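Local structure of periplasmic binding protein (Sulfurospirillum deleyianum, 4PAG) at residues T98-E103 with R188-E193; N126-F131 with N149-Y154; S31-V36 with V119-S124. The protein probably binds a solute in the periplasm for an ABC importer, and holds a histidine molecule in its ligand pocket. All coordinates share one frame; numbering follows the deposited sequence.

In the fold
Interactions 1 and 3 lie with their centres about 13 Å apart and touch directly: Thr98 OG1 is 2.6 Å from Asp122 OD2, and Glu193 OE1 is 2.6 Å from Ser124 OG, both probable hydrogen bonds. Interactions 2 and 3, centres about 10 Å apart, share apolar packing, with Phe131 CE1 3.6 Å from Met33 CG, and a probable hydrogen bond, Asn126 ND2 to Asn120 O, 3.1 Å. Interactions 1 and 2 do not touch; their nearest atoms are about 6 Å apart. The loop 119-124 therefore stands between the 98-103/188-193 contact and the helix pair 126-131/149-154. None of the residues that line the histidine pocket, among them Asn55, Lys263 and Tyr321, belongs to these segments.

Interaction 1 (T98-E103 with R188-E193); sequences TPLLNE and RSFHSE
The ring of Phe190 is met obliquely by Thr98 and Leu100, and Phe190 CE1 also lies 3.3 Å above one face of the ring of its sequence neighbour His191, offset toward the rim. Thr98 OG1 approaches two adjacent ring carbons almost equally, at 3.8 Å from Phe190 CD2 and 3.9 Å from Phe190 CE2, and the two side chains run roughly perpendicular. Leu100 adds a looser apolar touch, its CD1 lying 4.5 Å from Phe190 CE2. Phe190 CG sits between the backbone N and the carbonyl carbon (chi1 63°), which sends the ring out toward the start of helix 99-112. This contact probably spans the two lobes expected of a periplasmic binding protein: 98-103 follows strand 92-96 of the N-terminal part, and 188-193 leads into helix 193-197 in the part built around the parallel sheet that includes strand 172-176. Thr98 OG1 is hydrogen-bonded to Asp122 OD2; its approach to the ring is packing. The backbone of Phe190 is fixed at both ends, N by Gln208 OE1 and O by Arg277 NH2. An ST turn spans Phe190: Ser189 OG accepts from His191 N at 3.0 Å, with an N-H...O angle of 151°. Both nitrogens of the His191 ring are bonded as well, ND1 to Asp270 OD1 and NE2 to Val211 O.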
loop_
_atom_site.group_PDB
_atom_site.type_symbol
_atom_site.label_atom_id
_atom_site.label_comp_id
_atom_site.label_asym_id
_atom_site.label_seq_id
_atom_site.Cartn_x
_atom_site.Cartn_y
_atom_site.Cartn_z
ATOM N N THR A 98 8.862 10.996 0.112
ATOM C CA THR A 98 9.838 9.921 -0.112
ATOM C C THR A 98 10.936 10.454 -1.050
ATOM O O THR A 98 10.632 11.214 -1.986
ATOM C CB THR A 98 9.137 8.640 -0.637
ATOM O OG1 THR A 98 10.032 7.514 -0.585
ATOM C CG2 THR A 98 8.610 8.827 -2.053
ATOM N N PRO A 99 12.211 10.101 -0.781
ATOM C CA PRO A 99 13.331 10.778 -1.454
ATOM C C PRO A 99 13.338 10.699 -2.972
ATOM O O PRO A 99 13.712 11.665 -3.613
ATOM C CB PRO A 99 14.588 10.107 -0.879
ATOM C CG PRO A 99 14.138 9.149 0.157
ATOM C CD PRO A 99 12.659 9.275 0.354
ATOM N N LEU A 100 12.916 9.577 -3.548
ATOM C CA LEU A 100 12.881 9.445 -4.998
ATOM C C LEU A 100 11.793 10.297 -5.674
ATOM O O LEU A 100 11.826 10.454 -6.889
ATOM C CB LEU A 100 12.726 7.973 -5.401
ATOM C CG LEU A 100 13.881 7.055 -4.978
ATOM C CD1 LEU A 100 13.500 5.597 -5.189
ATOM C CD2 LEU A 100 15.167 7.376 -5.724
ATOM N N LEU A 101 10.844 10.839 -4.906
ATOM C CA LEU A 101 9.784 11.702 -5.473
ATOM C C LEU A 101 9.823 13.175 -5.055
ATOM O O LEU A 101 9.201 14.010 -5.711
ATOM C CB LEU A 101 8.394 11.131 -5.140
ATOM C CG LEU A 101 8.094 9.776 -5.797
ATOM C CD1 LEU A 101 6.800 9.178 -5.273
ATOM C CD2 LEU A 101 8.036 9.901 -7.305
ATOM N N ASN A 102 10.538 13.504 -3.981
ATOM C CA ASN A 102 10.411 14.836 -3.371
ATOM C C ASN A 102 10.877 15.982 -4.275
ATOM O O ASN A 102 10.281 17.051 -4.249
ATOM C CB ASN A 102 11.137 14.902 -2.015
ATOM C CG ASN A 102 10.399 14.160 -0.910
ATOM O OD1 ASN A 102 9.195 13.913 -0.996
ATOM N ND2 ASN A 102 11.120 13.805 0.139
ATOM N N GLU A 103 11.921 15.756 -5.075
ATOM C CA GLU A 103 12.484 16.819 -5.927
ATOM C C GLU A 103 11.456 17.306 -6.945
ATOM O O GLU A 103 11.082 18.485 -6.958
ATOM C CB GLU A 103 13.754 16.339 -6.655
ATOM C CG GLU A 103 14.441 17.427 -7.478
ATOM C CD GLU A 103 15.712 16.965 -8.187
ATOM O OE1 GLU A 103 15.960 15.747 -8.292
ATOM O OE2 GLU A 103 16.469 17.835 -8.664
ATOM N N ARG A 188 15.419 -3.915 0.508
ATOM C CA ARG A 188 15.146 -2.570 1.021
ATOM C C ARG A 188 14.517 -1.730 -0.086
ATOM O O ARG A 188 15.211 -1.210 -0.964
ATOM C CB ARG A 188 16.430 -1.934 1.556
ATOM C CG ARG A 188 16.815 -2.439 2.948
ATOM C CD ARG A 188 18.328 -2.506 3.126
ATOM N NE ARG A 188 18.895 -3.545 2.268
ATOM C CZ ARG A 188 20.168 -3.632 1.883
ATOM N NH1 ARG A 188 21.075 -2.733 2.281
ATOM N NH2 ARG A 188 20.534 -4.635 1.085
ATOM N N SER A 189 13.192 -1.617 -0.042
ATOM C CA SER A 189 12.419 -0.945 -1.092
ATOM C C SER A 189 11.057 -0.604 -0.542
ATOM O O SER A 189 10.495 -1.397 0.213
ATOM C CB SER A 189 12.244 -1.876 -2.294
ATOM O OG SER A 189 11.236 -1.410 -3.190
ATOM N N PHE A 190 10.492 0.545 -0.921
ATOM C CA PHE A 190 9.144 0.836 -0.453
ATOM C C PHE A 190 8.083 -0.082 -1.082
ATOM O O PHE A 190 6.954 -0.167 -0.585
ATOM C CB PHE A 190 8.769 2.333 -0.476
ATOM C CG PHE A 190 8.757 2.996 -1.830
ATOM C CD1 PHE A 190 7.844 2.635 -2.815
ATOM C CD2 PHE A 190 9.586 4.092 -2.071
ATOM C CE1 PHE A 190 7.810 3.298 -4.036
ATOM C CE2 PHE A 190 9.553 4.759 -3.287
ATOM C CZ PHE A 190 8.660 4.358 -4.275
ATOM N N HIS A 191 8.457 -0.802 -2.132
ATOM C CA HIS A 191 7.569 -1.794 -2.744
ATOM C C HIS A 191 7.508 -3.139 -2.013
ATOM O O HIS A 191 6.526 -3.866 -2.166
ATOM C CB HIS A 191 7.976 -2.020 -4.195
ATOM C CG HIS A 191 7.732 -0.832 -5.073
ATOM N ND1 HIS A 191 6.466 -0.353 -5.334
ATOM C CD2 HIS A 191 8.586 -0.019 -5.734
ATOM C CE1 HIS A 191 6.552 0.697 -6.133
ATOM N NE2 HIS A 191 7.828 0.919 -6.391
ATOM N N SER A 192 8.539 -3.465 -1.230
ATOM C CA SER A 192 8.613 -4.747 -0.505
ATOM C C SER A 192 8.562 -4.634 1.025
ATOM O O SER A 192 8.580 -5.649 1.719
ATOM C CB SER A 192 9.891 -5.492 -0.896
ATOM O OG SER A 192 11.038 -4.772 -0.494
ATOM N N GLU A 193 8.470 -3.412 1.541
ATOM C CA GLU A 193 8.467 -3.151 2.988
ATOM C C GLU A 193 7.603 -4.090 3.863
ATOM O O GLU A 193 8.087 -4.545 4.899
ATOM C CB GLU A 193 8.085 -1.685 3.255
ATOM C CG GLU A 193 8.208 -1.253 4.709
ATOM C CD GLU A 193 6.901 -1.321 5.488
ATOM O OE1 GLU A 193 5.831 -1.581 4.885
ATOM O OE2 GLU A 193 6.934 -1.093 6.722
#

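Interaction 2 (N126-F131 with N149-Y154); sequences NYPEVF and NMAQTY
Pro128 presses its ring against two consecutive residues of the neighbouring helix, Ala151 and Gln152. Its CG does most of the touching: it lies 3.5 Å from Gln152 OE1, 4.0 Å from Ala151 CB and 3.7 Å from Gln152 N. Pro128 CB is also near the amide oxygen, 3.6 Å from Gln152 OE1, so OE1 comes up to the CB-CG edge of the pyrrolidine ring. Two torsions bring the amide there: Gln152 CG is anti to the backbone N (chi1 -170°), then the chain bends at chi2 (66°), folding CD back toward the proline. The other amide atom, NE2, is held by Asp156 OD1 one turn further along the same helix, which fixes the group while OE1 stays at that edge. Helices 127-138 and 141-163, joined by a very short connection, run roughly antiparallel here; the 23-residue helix 141-163 probably corresponds to the long helix that links the two lobes in this family of binding proteins. The helices come close, Pro128 CA 5.7 Å from Gln152 CA, with compact Pro128 and Ala151 at the interface. In the next shell, Ile278 of helix 277-288 packs on Ala151 and also on Tyr127 and Tyr154, while Phe131 turns to helix 28-37. Within helix 141-163, Asn149 O is gripped by two donors that reach it from opposite faces of its plane: Thr153 N at 3.0 Å and Thr153 OG1 at 3.1 Å.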
loop_
_atom_site.group_PDB
_atom_site.type_symbol
_atom_site.label_atom_id
_atom_site.label_comp_id
_atom_site.label_asym_id
_atom_site.label_seq_id
_atom_site.Cartn_x
_atom_site.Cartn_y
_atom_site.Cartn_z
ATOM N N ASN A 126 4.538 4.151 10.802
ATOM C CA ASN A 126 4.102 5.559 10.799
ATOM C C ASN A 126 2.606 5.789 10.519
ATOM O O ASN A 126 2.124 6.908 10.689
ATOM C CB ASN A 126 4.891 6.385 9.774
ATOM C CG ASN A 126 6.357 6.526 10.121
ATOM O OD1 ASN A 126 6.803 6.166 11.211
ATOM N ND2 ASN A 126 7.118 7.058 9.182
ATOM N N TYR A 127 1.867 4.769 10.082
ATOM C CA TYR A 127 0.467 5.006 9.695
ATOM C C TYR A 127 -0.424 5.627 10.790
ATOM O O TYR A 127 -1.194 6.535 10.494
ATOM C CB TYR A 127 -0.177 3.762 9.061
ATOM C CG TYR A 127 0.182 3.642 7.588
ATOM C CD1 TYR A 127 -0.217 4.617 6.676
ATOM C CD2 TYR A 127 0.947 2.586 7.117
ATOM C CE1 TYR A 127 0.130 4.535 5.334
ATOM C CE2 TYR A 127 1.294 2.494 5.777
ATOM C CZ TYR A 127 0.889 3.470 4.889
ATOM O OH TYR A 127 1.243 3.371 3.554
ATOM N N PRO A 128 -0.308 5.178 12.050
ATOM C CA PRO A 128 -1.156 5.806 13.069
ATOM C C PRO A 128 -0.958 7.324 13.180
ATOM O O PRO A 128 -1.934 8.077 13.142
ATOM C CB PRO A 128 -0.752 5.089 14.359
ATOM C CG PRO A 128 -0.244 3.752 13.902
ATOM C CD PRO A 128 0.449 4.037 12.598
ATOM N N GLU A 129 0.280 7.781 13.290
ATOM C CA GLU A 129 0.514 9.220 13.393
ATOM C C GLU A 129 0.123 9.989 12.121
ATOM O O GLU A 129 -0.382 11.105 12.209
ATOM C CB GLU A 129 1.951 9.519 13.829
ATOM C CG GLU A 129 2.140 9.374 15.333
ATOM C CD GLU A 129 1.280 10.349 16.134
ATOM O OE1 GLU A 129 1.391 11.575 15.918
ATOM O OE2 GLU A 129 0.490 9.891 16.979
ATOM N N VAL A 130 0.304 9.376 10.954
ATOM C CA VAL A 130 -0.094 10.007 9.697
ATOM C C VAL A 130 -1.618 10.133 9.618
ATOM O O VAL A 130 -2.136 11.176 9.225
ATOM C CB VAL A 130 0.474 9.259 8.474
ATOM C CG1 VAL A 130 -0.110 9.803 7.172
ATOM C CG2 VAL A 130 1.993 9.380 8.456
ATOM N N PHE A 131 -2.333 9.080 10.010
ATOM C CA PHE A 131 -3.788 9.159 10.103
ATOM C C PHE A 131 -4.247 10.286 11.042
ATOM O O PHE A 131 -5.093 11.100 10.667
ATOM C CB PHE A 131 -4.387 7.819 10.545
ATOM C CG PHE A 131 -4.688 6.888 9.411
ATOM C CD1 PHE A 131 -5.683 7.199 8.500
ATOM C CD2 PHE A 131 -3.998 5.689 9.266
ATOM C CE1 PHE A 131 -5.985 6.343 7.454
ATOM C CE2 PHE A 131 -4.288 4.832 8.217
ATOM C CZ PHE A 131 -5.285 5.155 7.314
ATOM N N ASN A 149 -6.059 4.020 15.701
ATOM C CA ASN A 149 -6.025 3.095 16.829
ATOM C C ASN A 149 -5.966 1.628 16.393
ATOM O O ASN A 149 -5.193 0.853 16.954
ATOM C CB ASN A 149 -7.198 3.351 17.772
ATOM C CG ASN A 149 -6.959 4.545 18.676
ATOM O OD1 ASN A 149 -5.868 4.728 19.209
ATOM N ND2 ASN A 149 -7.972 5.374 18.838
HETATM N N MSE A 150 -6.753 1.259 15.385
HETATM C CA MSE A 150 -6.697 -0.108 14.826
HETATM C C MSE A 150 -5.354 -0.349 14.179
HETATM O O MSE A 150 -4.745 -1.405 14.372
HETATM C CB MSE A 150 -7.822 -0.413 13.835
HETATM C CG MSE A 150 -7.728 -1.874 13.375
HETATM SE SE MSE A 150 -9.253 -2.423 12.250
HETATM C CE MSE A 150 -10.513 -2.757 13.725
ATOM N N ALA A 151 -4.879 0.629 13.417
ATOM C CA ALA A 151 -3.551 0.571 12.835
ATOM C C ALA A 151 -2.497 0.299 13.913
ATOM O O ALA A 151 -1.689 -0.633 13.784
ATOM C CB ALA A 151 -3.244 1.864 12.084
ATOM N N GLN A 152 -2.523 1.086 14.988
ATOM C CA GLN A 152 -1.535 0.935 16.058
ATOM C C GLN A 152 -1.565 -0.470 16.666
ATOM O O GLN A 152 -0.517 -1.102 16.853
ATOM C CB GLN A 152 -1.756 1.988 17.159
ATOM C CG GLN A 152 -0.634 2.052 18.183
ATOM C CD GLN A 152 0.662 2.530 17.563
ATOM O OE1 GLN A 152 0.820 3.714 17.278
ATOM N NE2 GLN A 152 1.586 1.609 17.330
ATOM N N THR A 153 -2.762 -0.962 16.964
ATOM C CA THR A 153 -2.919 -2.297 17.542
ATOM C C THR A 153 -2.378 -3.384 16.623
ATOM O O THR A 153 -1.604 -4.235 17.057
ATOM C CB THR A 153 -4.396 -2.584 17.848
ATOM O OG1 THR A 153 -4.851 -1.632 18.808
ATOM C CG2 THR A 153 -4.596 -3.997 18.398
ATOM N N TYR A 154 -2.781 -3.352 15.358
ATOM C CA TYR A 154 -2.342 -4.373 14.399
ATOM C C TYR A 154 -0.828 -4.338 14.217
ATOM O O TYR A 154 -0.169 -5.385 14.196
ATOM C CB TYR A 154 -3.037 -4.186 13.050
ATOM C CG TYR A 154 -4.423 -4.762 12.957
ATOM C CD1 TYR A 154 -5.292 -4.758 14.045
ATOM C CD2 TYR A 154 -4.882 -5.293 11.762
ATOM C CE1 TYR A 154 -6.574 -5.279 13.939
ATOM C CE2 TYR A 154 -6.155 -5.812 11.645
ATOM C CZ TYR A 154 -6.998 -5.805 12.731
ATOM O OH TYR A 154 -8.260 -6.327 12.597
#

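Interaction 3 (S31-V36 with V119-S124); sequences SFMIYV and VNIDDS
In what is probably the N-terminal lobe, helix 28-37 packs against the end of strand 116-119 and the loop that follows it, a join made by Met33 with Val119 and Ile121. All three residues are buried, and the contact is purely apolar. Met33, present as selenomethionine, does its touching with the terminal methyl: CE lies 4.2 Å from Val119 CG2 and 4.2 Å from Ile121 CG2. The chain reaches that far because it is extended through CG (chi1 -179°) and the next bond (chi2 163°), and then bends at chi3 (44°) so that CE turns in toward the strand and loop. The nearest backbone approach, Met33 CA to Ile121 CA, is 10.6 Å, so the gap is bridged by side chains. The Met33 and Ile121 side chains run alongside one another, pointing opposite ways. On the Ile121 side, CG2 is the branch offered, placed anti to the carbonyl carbon. Val130, Phe131 and Leu134 of helix 127-138 pack on the same methionine, while Tyr127 of that helix lies on Ile121. From helix 28-37 itself, Pro29 reaches Ile121 and Ile30 reaches Val119. Backbone bonds from Val119 to Thr95 and Asp97 tie the strand to its neighbour. Val119 CG2 and Ile121 CG2 are 4.1 Å apart, which makes the three methyl carbons a nearly equilateral triangle with Met33 CE at its third corner.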
loop_
_atom_site.group_PDB
_atom_site.type_symbol
_atom_site.label_atom_id
_atom_site.label_comp_id
_atom_site.label_asym_id
_atom_site.label_seq_id
_atom_site.Cartn_x
_atom_site.Cartn_y
_atom_site.Cartn_z
ATOM N N SER A 31 -4.183 9.330 -1.913
ATOM C CA SER A 31 -5.583 9.343 -2.302
ATOM C C SER A 31 -6.369 8.205 -1.638
ATOM O O SER A 31 -7.468 8.436 -1.153
ATOM C CB SER A 31 -5.711 9.287 -3.825
ATOM O OG SER A 31 -5.092 10.443 -4.374
ATOM N N PHE A 32 -5.802 6.995 -1.596
ATOM C CA PHE A 32 -6.482 5.858 -0.953
ATOM C C PHE A 32 -6.719 6.119 0.536
ATOM O O PHE A 32 -7.764 5.776 1.077
ATOM C CB PHE A 32 -5.679 4.556 -1.130
ATOM C CG PHE A 32 -5.689 3.983 -2.531
ATOM C CD1 PHE A 32 -6.210 4.674 -3.617
ATOM C CD2 PHE A 32 -5.125 2.731 -2.758
ATOM C CE1 PHE A 32 -6.190 4.115 -4.892
ATOM C CE2 PHE A 32 -5.103 2.170 -4.030
ATOM C CZ PHE A 32 -5.629 2.865 -5.099
HETATM N N MSE A 33 -5.748 6.734 1.197
HETATM C CA MSE A 33 -5.837 7.029 2.630
HETATM C C MSE A 33 -6.860 8.109 2.910
HETATM O O MSE A 33 -7.631 8.023 3.874
HETATM C CB MSE A 33 -4.441 7.435 3.093
HETATM C CG MSE A 33 -4.382 7.756 4.577
HETATM SE SE MSE A 33 -2.498 7.727 5.165
HETATM C CE MSE A 33 -1.631 8.706 3.702
ATOM N N ILE A 34 -6.887 9.139 2.071
ATOM C CA ILE A 34 -7.909 10.181 2.208
ATOM C C ILE A 34 -9.298 9.567 2.026
ATOM O O ILE A 34 -10.238 9.932 2.738
ATOM C CB ILE A 34 -7.709 11.329 1.203
ATOM C CG1 ILE A 34 -6.398 12.073 1.492
ATOM C CG2 ILE A 34 -8.881 12.303 1.264
ATOM C CD1 ILE A 34 -5.952 13.013 0.383
ATOM N N TYR A 35 -9.423 8.627 1.087
ATOM C CA TYR A 35 -10.706 7.967 0.850
ATOM C C TYR A 35 -11.293 7.390 2.142
ATOM O O TYR A 35 -12.453 7.638 2.460
ATOM C CB TYR A 35 -10.629 6.861 -0.226
ATOM C CG TYR A 35 -11.935 6.126 -0.258
ATOM C CD1 TYR A 35 -13.021 6.630 -0.966
ATOM C CD2 TYR A 35 -12.129 4.998 0.525
ATOM C CE1 TYR A 35 -14.257 6.004 -0.918
ATOM C CE2 TYR A 35 -13.352 4.370 0.583
ATOM C CZ TYR A 35 -14.412 4.868 -0.141
ATOM O OH TYR A 35 -15.623 4.220 -0.082
ATOM N N VAL A 36 -10.500 6.615 2.877
ATOM C CA VAL A 36 -11.025 5.931 4.058
ATOM C C VAL A 36 -11.308 6.887 5.222
ATOM O O VAL A 36 -12.103 6.563 6.083
ATOM C CB VAL A 36 -10.152 4.725 4.518
ATOM C CG1 VAL A 36 -10.257 3.586 3.509
ATOM C CG2 VAL A 36 -8.706 5.120 4.759
ATOM N N VAL A 119 3.575 13.753 3.799
ATOM C CA VAL A 119 3.516 12.765 4.864
ATOM C C VAL A 119 4.453 11.600 4.563
ATOM O O VAL A 119 4.574 11.160 3.416
ATOM C CB VAL A 119 2.073 12.263 5.102
ATOM C CG1 VAL A 119 1.168 13.431 5.478
ATOM C CG2 VAL A 119 1.520 11.542 3.883
ATOM N N ASN A 120 5.118 11.122 5.607
ATOM C CA ASN A 120 6.110 10.070 5.488
ATOM C C ASN A 120 5.499 8.714 5.836
ATOM O O ASN A 120 5.303 8.396 7.006
ATOM C CB ASN A 120 7.301 10.382 6.396
ATOM C CG ASN A 120 8.469 9.445 6.164
ATOM O OD1 ASN A 120 8.318 8.380 5.574
ATOM N ND2 ASN A 120 9.638 9.841 6.627
ATOM N N ILE A 121 5.227 7.911 4.817
ATOM C CA ILE A 121 4.513 6.641 5.003
ATOM C C ILE A 121 5.331 5.408 4.626
ATOM O O ILE A 121 4.794 4.302 4.552
ATOM C CB ILE A 121 3.211 6.623 4.185
ATOM C CG1 ILE A 121 3.489 7.015 2.730
ATOM C CG2 ILE A 121 2.204 7.567 4.810
ATOM C CD1 ILE A 121 2.423 6.571 1.758
ATOM N N ASP A 122 6.624 5.582 4.394
ATOM C CA ASP A 122 7.441 4.467 3.929
ATOM C C ASP A 122 7.556 3.365 4.986
ATOM O O ASP A 122 7.414 2.182 4.672
ATOM C CB ASP A 122 8.804 4.964 3.469
ATOM C CG ASP A 122 8.743 5.660 2.104
ATOM O OD1 ASP A 122 7.675 5.665 1.434
ATOM O OD2 ASP A 122 9.775 6.202 1.694
ATOM N N ASP A 123 7.782 3.757 6.235
ATOM C CA ASP A 123 7.727 2.831 7.357
ATOM C C ASP A 123 6.264 2.700 7.744
ATOM O O ASP A 123 5.645 3.678 8.148
ATOM C CB ASP A 123 8.550 3.367 8.535
ATOM C CG ASP A 123 8.716 2.350 9.670
ATOM O OD1 ASP A 123 7.948 1.352 9.760
ATOM O OD2 ASP A 123 9.632 2.570 10.495
ATOM N N SER A 124 5.711 1.493 7.623
ATOM C CA SER A 124 4.295 1.279 7.912
ATOM C C SER A 124 3.932 1.572 9.379
ATOM O O SER A 124 2.769 1.861 9.684
ATOM C CB SER A 124 3.861 -0.139 7.508
ATOM O OG SER A 124 3.904 -0.323 6.090
#